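Local coordinates for MetRS related protein (Pyrococcus horikoshii, PDB 2CWP), which probably binds tRNA through an OB-fold domain like those of methionyl-tRNA synthetases, which charge tRNA with methionine for protein synthesis, at residues L34-V39 against E45-T50. Sequence-based numbering, arbitrary orientation.
Sequences LIKLIV and ERTIVT
Leu-37 lies beside Ile-48 on the inner face of an antiparallel beta hairpin, strands 35-40 and 45-50 of the putative tRNA-binding domain, of the OB fold. CG of Leu-37 lies beside its backbone N (chi1 -52°), and chi2 of 162° directs CD1 toward Ile-48 and Thr-50. It comes to 4.3 Å from CG2 of Ile-48 and 4.1 Å from CG2 of Thr-50. Val-39 meets the other end of the same isoleucine: its CG2 is 4.3 Å from Ile-48 CD1. Phe-68 of strand 65-69 touches Leu-37, Val-39 and Ile-48 and joins them in the core. With OG1 of Thr-50 anti to the backbone N (chi1 -179°), its CG2 sits between the backbone N and the carbonyl carbon and faces Ile-35, 3.8 Å from CB.

The other face carries Lys-36, Ile-38, Thr-47 and Val-49. The lysine leans diagonally over Thr-47, with its CG 3.7 Å from the threonine CG2. Its chain bends at chi3 and chi4, which keeps NZ near that methyl as well. Farther along, the carboxylate of Glu-45 reaches across to Ile-38, OE1 to CG2 3.3 Å. That is a van der Waals contact. Val-80 of strand 80-82 rests on Lys-36 and Val-49.

Six backbone hydrogen bonds set this register, two each for the pairs Ile-35/Thr-50, Leu-37/Ile-48 and Val-39/Arg-46. Of these, Leu-37 N to Ile-48 O is 2.7 Å, under the leucine side chain. The chemistry implies that main-chain bonds join the strands, aliphatic groups dominate the face toward Phe-68, and the other face mixes polar and apolar groups.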
ATOM      1  N   LEU A  34      -8.428  10.128   0.657  1.00 32.48           N
ATOM      2  CA  LEU A  34      -8.517   8.679   0.739  1.00 28.15           C
ATOM      3  C   LEU A  34      -8.857   7.928  -0.528  1.00 28.86           C
ATOM      4  O   LEU A  34      -9.717   8.336  -1.296  1.00 35.25           O
ATOM      5  CB  LEU A  34      -9.505   8.264   1.838  1.00 28.84           C
ATOM      6  CG  LEU A  34      -9.215   8.690   3.279  1.00 33.62           C
ATOM      7  CD1 LEU A  34     -10.097   7.859   4.210  1.00 39.43           C
ATOM      8  CD2 LEU A  34      -7.764   8.471   3.631  1.00 32.08           C
ATOM      9  N   ILE A  35      -8.158   6.816  -0.734  1.00 30.74           N
ATOM     10  CA  ILE A  35      -8.398   5.947  -1.880  1.00 24.64           C
ATOM     11  C   ILE A  35      -8.477   4.504  -1.382  1.00 28.87           C
ATOM     12  O   ILE A  35      -7.614   4.045  -0.616  1.00 23.87           O
ATOM     13  CB  ILE A  35      -7.263   6.022  -2.930  1.00 26.78           C
ATOM     14  CG1 ILE A  35      -7.128   7.442  -3.470  1.00 26.63           C
ATOM     15  CG2 ILE A  35      -7.547   5.053  -4.064  1.00 25.56           C
ATOM     16  CD1 ILE A  35      -6.087   7.581  -4.532  1.00 25.59           C
ATOM     17  N   LYS A  36      -9.516   3.796  -1.808  1.00 30.51           N
ATOM     18  CA  LYS A  36      -9.686   2.400  -1.428  1.00 33.19           C
ATOM     19  C   LYS A  36      -9.095   1.549  -2.536  1.00 34.57           C
ATOM     20  O   LYS A  36      -9.374   1.775  -3.715  1.00 31.18           O
ATOM     21  CB  LYS A  36     -11.163   2.045  -1.260  1.00 37.59           C
ATOM     22  CG  LYS A  36     -11.391   0.657  -0.662  1.00 39.67           C
ATOM     23  CD  LYS A  36     -12.868   0.410  -0.363  1.00 46.54           C
ATOM     24  CE  LYS A  36     -13.569  -0.306  -1.507  1.00 49.09           C
ATOM     25  NZ  LYS A  36     -13.130  -1.722  -1.612  1.00 51.40           N
ATOM     26  N   LEU A  37      -8.264   0.585  -2.157  1.00 30.51           N
ATOM     27  CA  LEU A  37      -7.642  -0.294  -3.130  1.00 33.18           C
ATOM     28  C   LEU A  37      -8.042  -1.737  -2.882  1.00 31.17           C
ATOM     29  O   LEU A  37      -8.202  -2.160  -1.739  1.00 37.74           O
ATOM     30  CB  LEU A  37      -6.116  -0.210  -3.026  1.00 34.97           C
ATOM     31  CG  LEU A  37      -5.424   1.152  -3.070  1.00 40.31           C
ATOM     32  CD1 LEU A  37      -3.994   1.018  -2.518  1.00 26.85           C
ATOM     33  CD2 LEU A  37      -5.433   1.678  -4.494  1.00 32.00           C
ATOM     34  N   ILE A  38      -8.210  -2.491  -3.958  1.00 30.55           N
ATOM     35  CA  ILE A  38      -8.515  -3.907  -3.841  1.00 30.41           C
ATOM     36  C   ILE A  38      -7.238  -4.487  -4.428  1.00 28.82           C
ATOM     37  O   ILE A  38      -6.970  -4.360  -5.633  1.00 29.07           O
ATOM     38  CB  ILE A  38      -9.724  -4.316  -4.687  1.00 35.43           C
ATOM     39  CG1 ILE A  38     -10.967  -3.582  -4.182  1.00 38.16           C
ATOM     40  CG2 ILE A  38      -9.909  -5.833  -4.620  1.00 31.78           C
ATOM     41  CD1 ILE A  38     -12.208  -3.819  -5.022  1.00 47.56           C
ATOM     42  N   VAL A  39      -6.446  -5.112  -3.567  1.00 25.73           N
ATOM     43  CA  VAL A  39      -5.150  -5.641  -3.971  1.00 21.35           C
ATOM     44  C   VAL A  39      -5.058  -7.152  -3.972  1.00 21.49           C
ATOM     45  O   VAL A  39      -5.421  -7.812  -2.994  1.00 25.96           O
ATOM     46  CB  VAL A  39      -4.078  -5.056  -3.046  1.00 23.37           C
ATOM     47  CG1 VAL A  39      -2.683  -5.424  -3.522  1.00 22.39           C
ATOM     48  CG2 VAL A  39      -4.280  -3.549  -2.967  1.00 22.58           C
ATOM     49  N   GLU A  45      -6.754 -11.652  -1.512  1.00 37.27           N
ATOM     50  CA  GLU A  45      -7.079 -10.320  -1.966  1.00 38.96           C
ATOM     51  C   GLU A  45      -7.274  -9.522  -0.689  1.00 37.00           C
ATOM     52  O   GLU A  45      -7.714 -10.064   0.325  1.00 38.21           O
ATOM     53  CB  GLU A  45      -8.375 -10.349  -2.772  1.00 42.63           C
ATOM     54  CG  GLU A  45      -8.421  -9.328  -3.876  1.00 49.83           C
ATOM     55  CD  GLU A  45      -9.766  -9.269  -4.567  1.00 49.51           C
ATOM     56  OE1 GLU A  45     -10.774  -8.955  -3.883  1.00 44.17           O
ATOM     57  OE2 GLU A  45      -9.801  -9.530  -5.789  1.00 41.20           O
ATOM     58  N   ARG A  46      -6.929  -8.243  -0.718  1.00 35.01           N
ATOM     59  CA  ARG A  46      -7.091  -7.419   0.472  1.00 31.58           C
ATOM     60  C   ARG A  46      -7.540  -6.011   0.124  1.00 30.10           C
ATOM     61  O   ARG A  46      -7.285  -5.513  -0.974  1.00 33.72           O
ATOM     62  CB  ARG A  46      -5.782  -7.367   1.251  1.00 33.80           C
ATOM     63  CG  ARG A  46      -5.084  -8.697   1.288  1.00 42.89           C
ATOM     64  CD  ARG A  46      -4.027  -8.748   2.359  1.00 52.43           C
ATOM     65  NE  ARG A  46      -4.610  -8.600   3.685  1.00 58.14           N
ATOM     66  CZ  ARG A  46      -3.947  -8.836   4.806  1.00 60.54           C
ATOM     67  NH1 ARG A  46      -2.682  -9.233   4.743  1.00 62.88           N
ATOM     68  NH2 ARG A  46      -4.541  -8.675   5.982  1.00 62.34           N
ATOM     69  N   THR A  47      -8.223  -5.381   1.066  1.00 27.82           N
ATOM     70  CA  THR A  47      -8.702  -4.026   0.885  1.00 31.50           C
ATOM     71  C   THR A  47      -7.743  -3.142   1.633  1.00 31.49           C
ATOM     72  O   THR A  47      -7.533  -3.312   2.837  1.00 28.46           O
ATOM     73  CB  THR A  47     -10.122  -3.855   1.451  1.00 36.35           C
ATOM     74  OG1 THR A  47     -11.017  -4.699   0.715  1.00 36.43           O
ATOM     75  CG2 THR A  47     -10.588  -2.401   1.334  1.00 31.51           C
ATOM     76  N   ILE A  48      -7.148  -2.198   0.914  1.00 32.44           N
ATOM     77  CA  ILE A  48      -6.182  -1.302   1.515  1.00 30.86           C
ATOM     78  C   ILE A  48      -6.465   0.155   1.208  1.00 33.71           C
ATOM     79  O   ILE A  48      -6.641   0.540   0.052  1.00 34.73           O
ATOM     80  CB  ILE A  48      -4.752  -1.660   1.040  1.00 32.78           C
ATOM     81  CG1 ILE A  48      -4.354  -3.017   1.635  1.00 35.50           C
ATOM     82  CG2 ILE A  48      -3.766  -0.551   1.428  1.00 32.22           C
ATOM     83  CD1 ILE A  48      -3.027  -3.558   1.151  1.00 20.97           C
ATOM     84  N   VAL A  49      -6.496   0.964   2.261  1.00 31.20           N
ATOM     85  CA  VAL A  49      -6.736   2.387   2.126  1.00 30.51           C
ATOM     86  C   VAL A  49      -5.417   3.175   2.174  1.00 28.48           C
ATOM     87  O   VAL A  49      -4.533   2.879   2.979  1.00 26.99           O
ATOM     88  CB  VAL A  49      -7.677   2.883   3.255  1.00 32.11           C
ATOM     89  CG1 VAL A  49      -7.920   4.380   3.122  1.00 27.43           C
ATOM     90  CG2 VAL A  49      -8.997   2.114   3.204  1.00 27.45           C
ATOM     91  N   THR A  50      -5.291   4.162   1.291  1.00 28.86           N
ATOM     92  CA  THR A  50      -4.117   5.036   1.238  1.00 27.81           C
ATOM     93  C   THR A  50      -4.666   6.462   1.117  1.00 27.29           C
ATOM     94  O   THR A  50      -5.684   6.676   0.465  1.00 32.91           O
ATOM     95  CB  THR A  50      -3.209   4.709   0.016  1.00 28.13           C
ATOM     96  OG1 THR A  50      -2.067   5.570   0.020  1.00 24.63           O
ATOM     97  CG2 THR A  50      -3.975   4.900  -1.285  1.00 24.89           C
TER